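Local coordinates for replicase polyprotein 1a (PDB 3LD1) that is of unknown function but represents part of coronavirus non-structural protein 2, which is cut from the viral replicase polyprotein, at residues Gly57-Lys62 with Asp87-Ser92; Gln38-Asn43 with Phe50-Val55; Leu19-Ser24 with Arg96-Leu101. The protein carries 3 engineered substitutions. All coordinates share one frame; numbering follows the deposited sequence.

Contact 1 of 3, residues Gly57-Lys62 with Asp87-Ser92; sequences GLFLLK and DIFGVS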
loop_
_atom_site.group_PDB
_atom_site.type_symbol
_atom_site.label_atom_id
_atom_site.label_comp_id
_atom_site.label_asym_id
_atom_site.label_seq_id
_atom_site.Cartn_x
_atom_site.Cartn_y
_atom_site.Cartn_z
ATOM N N GLY A 57 1.702 20.970 -27.843
ATOM C CA GLY A 57 1.136 22.239 -27.331
ATOM C C GLY A 57 -0.280 22.095 -26.765
ATOM O O GLY A 57 -0.845 20.977 -26.671
ATOM N N LEU A 58 -0.852 23.224 -26.358
ATOM C CA LEU A 58 -2.042 23.246 -25.543
ATOM C C LEU A 58 -3.245 23.037 -26.461
ATOM O O LEU A 58 -3.365 23.744 -27.456
ATOM C CB LEU A 58 -2.149 24.608 -24.861
ATOM C CG LEU A 58 -3.439 24.980 -24.100
ATOM C CD1 LEU A 58 -3.824 23.899 -23.064
ATOM C CD2 LEU A 58 -3.244 26.324 -23.384
ATOM N N PHE A 59 -4.130 22.077 -26.178
ATOM C CA PHE A 59 -5.415 22.105 -26.913
ATOM C C PHE A 59 -6.496 22.268 -25.907
ATOM O O PHE A 59 -6.276 22.085 -24.687
ATOM C CB PHE A 59 -5.719 20.867 -27.774
ATOM C CG PHE A 59 -4.725 20.623 -28.909
ATOM C CD1 PHE A 59 -5.101 20.815 -30.228
ATOM C CD2 PHE A 59 -3.424 20.136 -28.648
ATOM C CE1 PHE A 59 -4.186 20.549 -31.274
ATOM C CE2 PHE A 59 -2.507 19.876 -29.666
ATOM C CZ PHE A 59 -2.880 20.077 -30.986
ATOM N N LEU A 60 -7.660 22.618 -26.420
ATOM C CA LEU A 60 -8.849 22.623 -25.606
ATOM C C LEU A 60 -9.758 21.474 -26.078
ATOM O O LEU A 60 -9.948 21.306 -27.316
ATOM C CB LEU A 60 -9.574 23.952 -25.765
ATOM C CG LEU A 60 -8.758 25.257 -25.748
ATOM C CD1 LEU A 60 -9.762 26.434 -25.904
ATOM C CD2 LEU A 60 -7.794 25.423 -24.521
ATOM N N LEU A 61 -10.319 20.722 -25.106
ATOM C CA LEU A 61 -11.281 19.639 -25.384
ATOM C C LEU A 61 -12.617 19.874 -24.722
ATOM O O LEU A 61 -12.724 20.613 -23.780
ATOM C CB LEU A 61 -10.738 18.251 -24.980
ATOM C CG LEU A 61 -9.281 17.876 -25.305
ATOM C CD1 LEU A 61 -8.705 16.842 -24.364
ATOM C CD2 LEU A 61 -9.130 17.424 -26.699
ATOM N N LYS A 62 -13.613 19.187 -25.230
ATOM C CA LYS A 62 -14.950 19.188 -24.700
ATOM C C LYS A 62 -15.682 17.839 -24.991
ATOM O O LYS A 62 -15.924 17.480 -26.165
ATOM C CB LYS A 62 -15.719 20.295 -25.382
ATOM C CG LYS A 62 -17.006 20.644 -24.679
ATOM C CD LYS A 62 -17.949 21.355 -25.609
ATOM C CE LYS A 62 -19.008 22.004 -24.829
ATOM N NZ LYS A 62 -18.441 23.331 -24.503
ATOM N N ASP A 87 -4.683 13.740 -37.472
ATOM C CA ASP A 87 -5.105 14.889 -38.323
ATOM C C ASP A 87 -5.375 16.113 -37.516
ATOM O O ASP A 87 -5.214 17.227 -37.997
ATOM C CB ASP A 87 -6.357 14.573 -39.131
ATOM C CG ASP A 87 -6.086 13.570 -40.234
ATOM O OD1 ASP A 87 -4.871 13.364 -40.607
ATOM O OD2 ASP A 87 -7.089 12.983 -40.708
ATOM N N ILE A 88 -5.782 15.905 -36.277
ATOM C CA ILE A 88 -6.091 16.990 -35.416
ATOM C C ILE A 88 -4.891 17.334 -34.574
ATOM O O ILE A 88 -4.559 18.515 -34.486
ATOM C CB ILE A 88 -7.188 16.604 -34.474
ATOM C CG1 ILE A 88 -8.549 16.414 -35.196
ATOM C CG2 ILE A 88 -7.196 17.559 -33.292
ATOM C CD1 ILE A 88 -9.521 15.730 -34.325
ATOM N N PHE A 89 -4.200 16.349 -33.965
ATOM C CA PHE A 89 -3.194 16.681 -32.912
ATOM C C PHE A 89 -1.750 16.677 -33.369
ATOM O O PHE A 89 -0.873 17.307 -32.736
ATOM C CB PHE A 89 -3.364 15.826 -31.654
ATOM C CG PHE A 89 -4.657 16.075 -30.905
ATOM C CD1 PHE A 89 -5.816 15.423 -31.260
ATOM C CD2 PHE A 89 -4.703 16.943 -29.837
ATOM C CE1 PHE A 89 -7.029 15.642 -30.612
ATOM C CE2 PHE A 89 -5.923 17.181 -29.147
ATOM C CZ PHE A 89 -7.081 16.543 -29.528
ATOM N N GLY A 90 -1.509 16.055 -34.512
ATOM C CA GLY A 90 -0.165 15.769 -34.951
ATOM C C GLY A 90 0.138 14.395 -34.401
ATOM O O GLY A 90 -0.780 13.669 -34.013
ATOM N N VAL A 91 1.419 14.042 -34.362
ATOM C CA VAL A 91 1.875 12.717 -34.071
ATOM C C VAL A 91 2.419 12.756 -32.665
ATOM O O VAL A 91 3.068 13.728 -32.278
ATOM C CB VAL A 91 3.003 12.273 -35.026
ATOM C CG1 VAL A 91 3.524 10.834 -34.666
ATOM C CG2 VAL A 91 2.489 12.243 -36.418
ATOM N N SER A 92 2.089 11.697 -31.911
ATOM C CA SER A 92 2.641 11.429 -30.608
ATOM C C SER A 92 3.480 10.167 -30.690
ATOM O O SER A 92 2.988 9.152 -31.042
ATOM C CB SER A 92 1.530 11.249 -29.570
ATOM O OG SER A 92 2.116 10.682 -28.401
#
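F59 is the first residue of 57-62 to touch 87-92, and it meets the end of helix 82-89 with its ring. Its CB is directed at the helix, and CG lies anti to the carbonyl carbon (chi1 -62°), which holds one face of the ring up to F89. CD2 of F89 comes down over the centre of that face, 3.5 Å above the plane of the F59 ring. The pair is edge-to-face, F89 giving the edge, with ring centroids 4.5 Å apart and planes inclined at 53°. Further along the rim, on the side of the F59 ring that F89 covers, CE1 lies obliquely 3.8 Å from the backbone O of I88. The strand here is an inner one of a mixed four-stranded sheet, in the order 50-54, 57-64, 4-8, 74-76, and the helix end packs on one surface of it. L61, two residues on, does not aim its CB at the helix, but its chain carries CD2 to the edge of the F89 ring, in the ring plane, 3.6 Å from CZ. Leucine's branched end suits a methyl-to-rim contact, phenylalanines at 59 and 89 supply face and edge, and I5 of strand 4-8 touches L61 and F59.

Contact 2 of 3, residues Gln38-Asn43 with Phe50-Val55; sequences QKFDRN and FKFETV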
loop_
_atom_site.group_PDB
_atom_site.type_symbol
_atom_site.label_atom_id
_atom_site.label_comp_id
_atom_site.label_asym_id
_atom_site.label_seq_id
_atom_site.Cartn_x
_atom_site.Cartn_y
_atom_site.Cartn_z
ATOM N N GLN A 38 -7.024 10.194 -13.868
ATOM C CA GLN A 38 -8.377 10.266 -13.291
ATOM C C GLN A 38 -8.991 11.662 -13.521
ATOM O O GLN A 38 -10.116 11.767 -13.989
ATOM C CB GLN A 38 -8.384 9.806 -11.808
ATOM C CG GLN A 38 -9.429 10.540 -10.953
ATOM C CD GLN A 38 -9.113 10.442 -9.416
ATOM O OE1 GLN A 38 -9.275 9.377 -8.757
ATOM N NE2 GLN A 38 -8.638 11.574 -8.852
ATOM N N LYS A 39 -8.243 12.727 -13.252
ATOM C CA LYS A 39 -8.756 14.124 -13.522
ATOM C C LYS A 39 -9.175 14.301 -14.984
ATOM O O LYS A 39 -10.171 14.961 -15.359
ATOM C CB LYS A 39 -7.647 15.139 -13.211
ATOM C CG LYS A 39 -8.001 16.609 -13.367
ATOM C CD LYS A 39 -6.856 17.504 -12.736
ATOM C CE LYS A 39 -7.267 18.980 -12.828
ATOM N NZ LYS A 39 -6.888 19.720 -11.544
ATOM N N PHE A 40 -8.367 13.711 -15.833
ATOM C CA PHE A 40 -8.632 13.945 -17.221
ATOM C C PHE A 40 -9.901 13.168 -17.634
ATOM O O PHE A 40 -10.810 13.724 -18.272
ATOM C CB PHE A 40 -7.383 13.613 -18.026
ATOM C CG PHE A 40 -7.629 13.458 -19.486
ATOM C CD1 PHE A 40 -7.330 14.496 -20.366
ATOM C CD2 PHE A 40 -8.142 12.254 -20.008
ATOM C CE1 PHE A 40 -7.528 14.339 -21.775
ATOM C CE2 PHE A 40 -8.343 12.081 -21.384
ATOM C CZ PHE A 40 -8.033 13.126 -22.274
ATOM N N ASP A 41 -10.019 11.910 -17.223
ATOM C CA ASP A 41 -11.250 11.207 -17.568
ATOM C C ASP A 41 -12.454 11.925 -16.998
ATOM O O ASP A 41 -13.459 11.917 -17.627
ATOM C CB ASP A 41 -11.258 9.789 -17.029
ATOM C CG ASP A 41 -10.057 9.017 -17.444
ATOM O OD1 ASP A 41 -9.357 9.366 -18.501
ATOM O OD2 ASP A 41 -9.787 8.030 -16.682
ATOM N N ARG A 42 -12.362 12.478 -15.786
ATOM C CA ARG A 42 -13.503 13.213 -15.223
ATOM C C ARG A 42 -13.848 14.426 -16.057
ATOM O O ARG A 42 -15.028 14.677 -16.326
ATOM C CB ARG A 42 -13.233 13.736 -13.820
ATOM C CG ARG A 42 -13.146 12.737 -12.744
ATOM C CD ARG A 42 -12.966 13.468 -11.400
ATOM N NE ARG A 42 -12.962 12.521 -10.265
ATOM C CZ ARG A 42 -12.121 12.530 -9.211
ATOM N NH1 ARG A 42 -11.105 13.378 -9.153
ATOM N NH2 ARG A 42 -12.269 11.640 -8.226
ATOM N N ASN A 43 -12.816 15.172 -16.455
ATOM C CA ASN A 43 -12.986 16.396 -17.249
ATOM C C ASN A 43 -13.792 16.097 -18.482
ATOM O O ASN A 43 -14.703 16.837 -18.831
ATOM C CB ASN A 43 -11.635 16.981 -17.694
ATOM C CG ASN A 43 -11.067 17.981 -16.712
ATOM O OD1 ASN A 43 -11.830 18.684 -16.064
ATOM N ND2 ASN A 43 -9.718 18.084 -16.628
ATOM N N PHE A 50 -12.281 22.282 -21.340
ATOM C CA PHE A 50 -11.180 22.269 -20.402
ATOM C C PHE A 50 -9.900 22.091 -21.217
ATOM O O PHE A 50 -9.940 21.719 -22.411
ATOM C CB PHE A 50 -11.339 21.125 -19.422
ATOM C CG PHE A 50 -11.101 19.734 -20.023
ATOM C CD1 PHE A 50 -12.146 19.036 -20.681
ATOM C CD2 PHE A 50 -9.865 19.103 -19.882
ATOM C CE1 PHE A 50 -11.943 17.714 -21.239
ATOM C CE2 PHE A 50 -9.611 17.795 -20.426
ATOM C CZ PHE A 50 -10.644 17.089 -21.101
ATOM N N LYS A 51 -8.768 22.344 -20.576
ATOM C CA LYS A 51 -7.508 22.396 -21.254
ATOM C C LYS A 51 -6.788 21.057 -21.284
ATOM O O LYS A 51 -6.907 20.285 -20.355
ATOM C CB LYS A 51 -6.593 23.329 -20.491
ATOM C CG LYS A 51 -6.890 24.836 -20.692
ATOM C CD LYS A 51 -5.808 25.643 -19.861
ATOM C CE LYS A 51 -6.252 27.091 -19.643
ATOM N NZ LYS A 51 -5.050 27.892 -20.006
ATOM N N PHE A 52 -5.954 20.824 -22.291
ATOM C CA PHE A 52 -5.156 19.638 -22.332
ATOM C C PHE A 52 -3.738 19.982 -22.808
ATOM O O PHE A 52 -3.485 20.172 -23.981
ATOM C CB PHE A 52 -5.897 18.623 -23.202
ATOM C CG PHE A 52 -5.234 17.274 -23.330
ATOM C CD1 PHE A 52 -4.508 16.697 -22.266
ATOM C CD2 PHE A 52 -5.344 16.560 -24.559
ATOM C CE1 PHE A 52 -3.879 15.394 -22.416
ATOM C CE2 PHE A 52 -4.703 15.280 -24.727
ATOM C CZ PHE A 52 -3.983 14.697 -23.649
ATOM N N GLU A 53 -2.826 20.138 -21.868
ATOM C CA GLU A 53 -1.441 20.246 -22.178
ATOM C C GLU A 53 -0.848 19.014 -22.938
ATOM O O GLU A 53 -0.518 17.998 -22.318
ATOM C CB GLU A 53 -0.660 20.565 -20.877
ATOM C CG GLU A 53 -0.205 21.984 -20.841
ATOM C CD GLU A 53 0.554 22.387 -22.186
ATOM O OE1 GLU A 53 1.553 21.701 -22.604
ATOM O OE2 GLU A 53 0.124 23.377 -22.856
ATOM N N THR A 54 -0.661 19.100 -24.256
ATOM C CA THR A 54 -0.025 17.993 -24.955
ATOM C C THR A 54 1.450 18.218 -25.303
ATOM O O THR A 54 2.013 19.234 -24.957
ATOM C CB THR A 54 -0.779 17.629 -26.252
ATOM O OG1 THR A 54 -0.287 18.425 -27.347
ATOM C CG2 THR A 54 -2.279 17.865 -26.115
ATOM N N VAL A 55 2.054 17.263 -26.019
ATOM C CA VAL A 55 3.448 17.357 -26.541
ATOM C C VAL A 55 3.457 18.013 -27.943
ATOM O O VAL A 55 4.511 18.075 -28.632
ATOM C CB VAL A 55 4.214 15.963 -26.639
ATOM C CG1 VAL A 55 4.298 15.274 -25.331
ATOM C CG2 VAL A 55 3.590 15.016 -27.649
#
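N43, near the end of helix 30-46, lies over one face of the F50 ring, where strand 50-54 begins. Its CB starts the contact as a CH-pi donor, 3.3 Å from the centroid of the F50 ring and almost on the ring normal. CG follows, 3.6 Å from F50 CD2, so the amide begins over the same ring. At the tip the amide divides: ND2 settles 3.4 Å from F50 CD2, while OD1 stays further off, 4.2 Å from F50 CG. The amide and ring planes are roughly parallel, a stacked arrangement that a short, flat asparagine side chain can adopt. The edge of F50 is turned toward the face of F40, offset, with planes at 78° and centroids 6.0 Å apart. F40, its CG anti to the backbone N (chi1 164°), reaches F52: CE1 of F40 sits over the centre of the F52 ring, 3.9 Å from F52 CE1, and T54 CG2 covers the opposite face near the rim. The three phenylalanines form an aromatic cluster between helix segment 38-43 and outermost strand 50-54, whose axes cross at -141°. Helix and strand are therefore joined by dispersion and ring electrostatics, with F40 and F52 buried.

Contact 3 of 3, residues Leu19-Ser24 with Arg96-Leu101; sequences LFFYTS and RKYREL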
loop_
_atom_site.group_PDB
_atom_site.type_symbol
_atom_site.label_atom_id
_atom_site.label_comp_id
_atom_site.label_asym_id
_atom_site.label_seq_id
_atom_site.Cartn_x
_atom_site.Cartn_y
_atom_site.Cartn_z
ATOM N N LEU A 19 -5.688 9.179 -27.246
ATOM C CA LEU A 19 -5.893 10.630 -27.032
ATOM C C LEU A 19 -5.086 11.000 -25.790
ATOM O O LEU A 19 -4.104 11.704 -25.888
ATOM C CB LEU A 19 -7.350 10.948 -26.799
ATOM C CG LEU A 19 -7.732 12.370 -26.348
ATOM C CD1 LEU A 19 -7.194 13.437 -27.312
ATOM C CD2 LEU A 19 -9.275 12.460 -26.199
ATOM N N PHE A 20 -5.432 10.465 -24.624
ATOM C CA PHE A 20 -4.681 10.835 -23.416
ATOM C C PHE A 20 -3.128 10.737 -23.544
ATOM O O PHE A 20 -2.371 11.493 -22.929
ATOM C CB PHE A 20 -5.129 10.020 -22.173
ATOM C CG PHE A 20 -4.434 10.474 -20.867
ATOM C CD1 PHE A 20 -4.795 11.685 -20.257
ATOM C CD2 PHE A 20 -3.404 9.703 -20.298
ATOM C CE1 PHE A 20 -4.137 12.090 -19.061
ATOM C CE2 PHE A 20 -2.762 10.063 -19.098
ATOM C CZ PHE A 20 -3.086 11.262 -18.481
ATOM N N PHE A 21 -2.642 9.796 -24.332
ATOM C CA PHE A 21 -1.211 9.623 -24.382
ATOM C C PHE A 21 -0.423 10.704 -25.135
ATOM O O PHE A 21 0.787 10.544 -25.389
ATOM C CB PHE A 21 -0.952 8.267 -24.973
ATOM C CG PHE A 21 -1.194 7.169 -24.022
ATOM C CD1 PHE A 21 -1.190 7.425 -22.638
ATOM C CD2 PHE A 21 -1.353 5.840 -24.484
ATOM C CE1 PHE A 21 -1.406 6.356 -21.731
ATOM C CE2 PHE A 21 -1.588 4.771 -23.580
ATOM C CZ PHE A 21 -1.613 5.031 -22.225
ATOM N N TYR A 22 -1.098 11.789 -25.521
ATOM C CA TYR A 22 -0.412 12.965 -26.061
ATOM C C TYR A 22 0.080 13.849 -24.948
ATOM O O TYR A 22 0.804 14.802 -25.218
ATOM C CB TYR A 22 -1.343 13.794 -26.937
ATOM C CG TYR A 22 -1.437 13.288 -28.334
ATOM C CD1 TYR A 22 -0.849 14.024 -29.407
ATOM C CD2 TYR A 22 -2.147 12.087 -28.629
ATOM C CE1 TYR A 22 -0.934 13.527 -30.781
ATOM C CE2 TYR A 22 -2.242 11.611 -29.972
ATOM C CZ TYR A 22 -1.599 12.354 -31.018
ATOM O OH TYR A 22 -1.642 11.938 -32.267
ATOM N N THR A 23 -0.322 13.537 -23.707
ATOM C CA THR A 23 -0.064 14.375 -22.537
ATOM C C THR A 23 1.433 14.678 -22.383
ATOM O O THR A 23 2.300 13.858 -22.794
ATOM C CB THR A 23 -0.566 13.721 -21.241
ATOM O OG1 THR A 23 -0.517 14.693 -20.184
ATOM C CG2 THR A 23 0.304 12.514 -20.880
ATOM N N SER A 24 1.715 15.876 -21.858
ATOM C CA SER A 24 3.094 16.341 -21.755
ATOM C C SER A 24 3.470 16.084 -20.310
ATOM O O SER A 24 4.655 16.114 -19.929
ATOM C CB SER A 24 3.254 17.859 -22.151
ATOM O OG SER A 24 2.234 18.711 -21.615
ATOM N N ARG A 96 2.019 6.161 -30.965
ATOM C CA ARG A 96 2.343 5.163 -31.995
ATOM C C ARG A 96 2.893 3.872 -31.471
ATOM O O ARG A 96 2.500 2.833 -31.994
ATOM C CB ARG A 96 3.187 5.699 -33.145
ATOM C CG ARG A 96 2.490 6.900 -33.833
ATOM C CD ARG A 96 3.276 7.279 -35.067
ATOM N NE ARG A 96 2.351 7.736 -36.076
ATOM C CZ ARG A 96 2.718 8.300 -37.210
ATOM N NH1 ARG A 96 4.002 8.490 -37.462
ATOM N NH2 ARG A 96 1.801 8.685 -38.071
ATOM N N LYS A 97 3.739 3.911 -30.445
ATOM C CA LYS A 97 4.189 2.670 -29.848
ATOM C C LYS A 97 2.985 1.927 -29.232
ATOM O O LYS A 97 2.852 0.683 -29.336
ATOM C CB LYS A 97 5.254 2.951 -28.822
ATOM C CG LYS A 97 6.393 3.719 -29.446
ATOM C CD LYS A 97 7.706 3.744 -28.575
ATOM C CE LYS A 97 7.474 4.434 -27.211
ATOM N NZ LYS A 97 8.685 4.871 -26.304
ATOM N N TYR A 98 2.054 2.698 -28.680
ATOM C CA TYR A 98 0.922 2.104 -28.100
ATOM C C TYR A 98 0.092 1.423 -29.138
ATOM O O TYR A 98 -0.519 0.344 -28.823
ATOM C CB TYR A 98 0.110 3.130 -27.300
ATOM C CG TYR A 98 -1.300 2.708 -26.856
ATOM C CD1 TYR A 98 -1.500 1.875 -25.719
ATOM C CD2 TYR A 98 -2.456 3.189 -27.543
ATOM C CE1 TYR A 98 -2.833 1.520 -25.277
ATOM C CE2 TYR A 98 -3.787 2.831 -27.106
ATOM C CZ TYR A 98 -3.960 2.012 -25.976
ATOM O OH TYR A 98 -5.247 1.652 -25.553
ATOM N N ARG A 99 -0.006 2.027 -30.333
ATOM C CA ARG A 99 -0.780 1.383 -31.401
ATOM C C ARG A 99 -0.060 0.066 -31.684
ATOM O O ARG A 99 -0.660 -0.956 -31.850
ATOM C CB ARG A 99 -0.806 2.199 -32.693
ATOM C CG ARG A 99 -2.067 1.876 -33.522
ATOM C CD ARG A 99 -1.981 1.864 -35.052
ATOM N NE ARG A 99 -0.861 2.570 -35.670
ATOM C CZ ARG A 99 -0.957 3.587 -36.539
ATOM N NH1 ARG A 99 -2.163 4.073 -36.904
ATOM N NH2 ARG A 99 0.165 4.121 -37.048
ATOM N N GLU A 100 1.256 0.100 -31.643
ATOM C CA GLU A 100 2.036 -1.089 -31.874
ATOM C C GLU A 100 1.772 -2.158 -30.768
ATOM O O GLU A 100 1.370 -3.282 -31.086
ATOM C CB GLU A 100 3.536 -0.747 -32.044
ATOM C CG GLU A 100 4.277 -1.666 -32.985
ATOM C CD GLU A 100 3.774 -1.458 -34.450
ATOM O OE1 GLU A 100 3.724 -0.285 -34.917
ATOM O OE2 GLU A 100 3.395 -2.446 -35.123
ATOM N N LEU A 101 1.976 -1.824 -29.486
ATOM C CA LEU A 101 1.647 -2.806 -28.443
ATOM C C LEU A 101 0.288 -3.475 -28.664
ATOM O O LEU A 101 0.239 -4.708 -28.602
ATOM C CB LEU A 101 1.697 -2.200 -27.070
ATOM C CG LEU A 101 1.638 -3.083 -25.814
ATOM C CD1 LEU A 101 2.876 -3.983 -25.674
ATOM C CD2 LEU A 101 1.570 -2.206 -24.577
#
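F21 and Y98 meet as a T-shaped pair, the edge of the F21 ring turned to the face of the Y98 ring. The pair joins the turn that ends helix 13-20 to helix 93-103, and so forms a small, buried point of packing between a post-helical turn and a helix far along the chain.

The aromatic interaction carries the whole contact. The ring planes stand at 83°, close to perpendicular, with centroids 5.1 Å apart. F21 CE2 is the leading atom: it lies above the Y98 ring, displaced toward its rim, 3.6 Å from Y98 CD1. On the phenylalanine, CG is anti to the carbonyl carbon (chi1 -76°), which projects the ring edge toward the helix; on the tyrosine, CG is anti to the backbone N (chi1 167°), which presents a face to it. Phenylalanine suits the edge-giving role, being flat and wholly apolar, whereas tyrosine offers a broad face and a hydroxyl that makes a weak hydrogen bond to D17.

Backbone hydrogen bonds position the phenylalanine. F21 is the first residue to leave helical angles, and a type I turn runs from F20 to T23, closed by T23 N to F20 O at 3.0 Å. Y22 N also bonds L19 O at 3.0 Å, so F21 sits within a hydrogen-bonded bend.

Apolar packing extends the site on helix 128-134, where L134 is touched by both F21 and Y98, and the F21 ring also meets that of F94. Elsewhere on the same helix as Y98, K97 pairs with E130 of helix 128-134 and R96 with E86 of helix 82-89, salt bridges that tie helix 93-103 to its neighbours. Beside the leading atom, F21 CD2 rests 3.9 Å from Y98 CG.

How the contacts relate
The three contacts lie side by side in one lobe, well away from the centre of the chain, with centres about 11 Å (contacts 1 and 2), 12 Å (1 and 3) and 14 Å (2 and 3) apart. Contacts 1 and 2 share a sheet: neighbouring strands are joined by probable hydrogen bonds F59 O to F52 N (2.7 Å) and L61 N to F50 O (2.9 Å). Contact 3 encloses both along the chain. Its turn reaches contact 2 through V55 N to Y22 O (2.9 Å) and contact 1 through Y22 OH to G90 O (2.6 Å). L19 touches both F52 and F89, so the helix end bridges the aromatic groups of contacts 2 and 1.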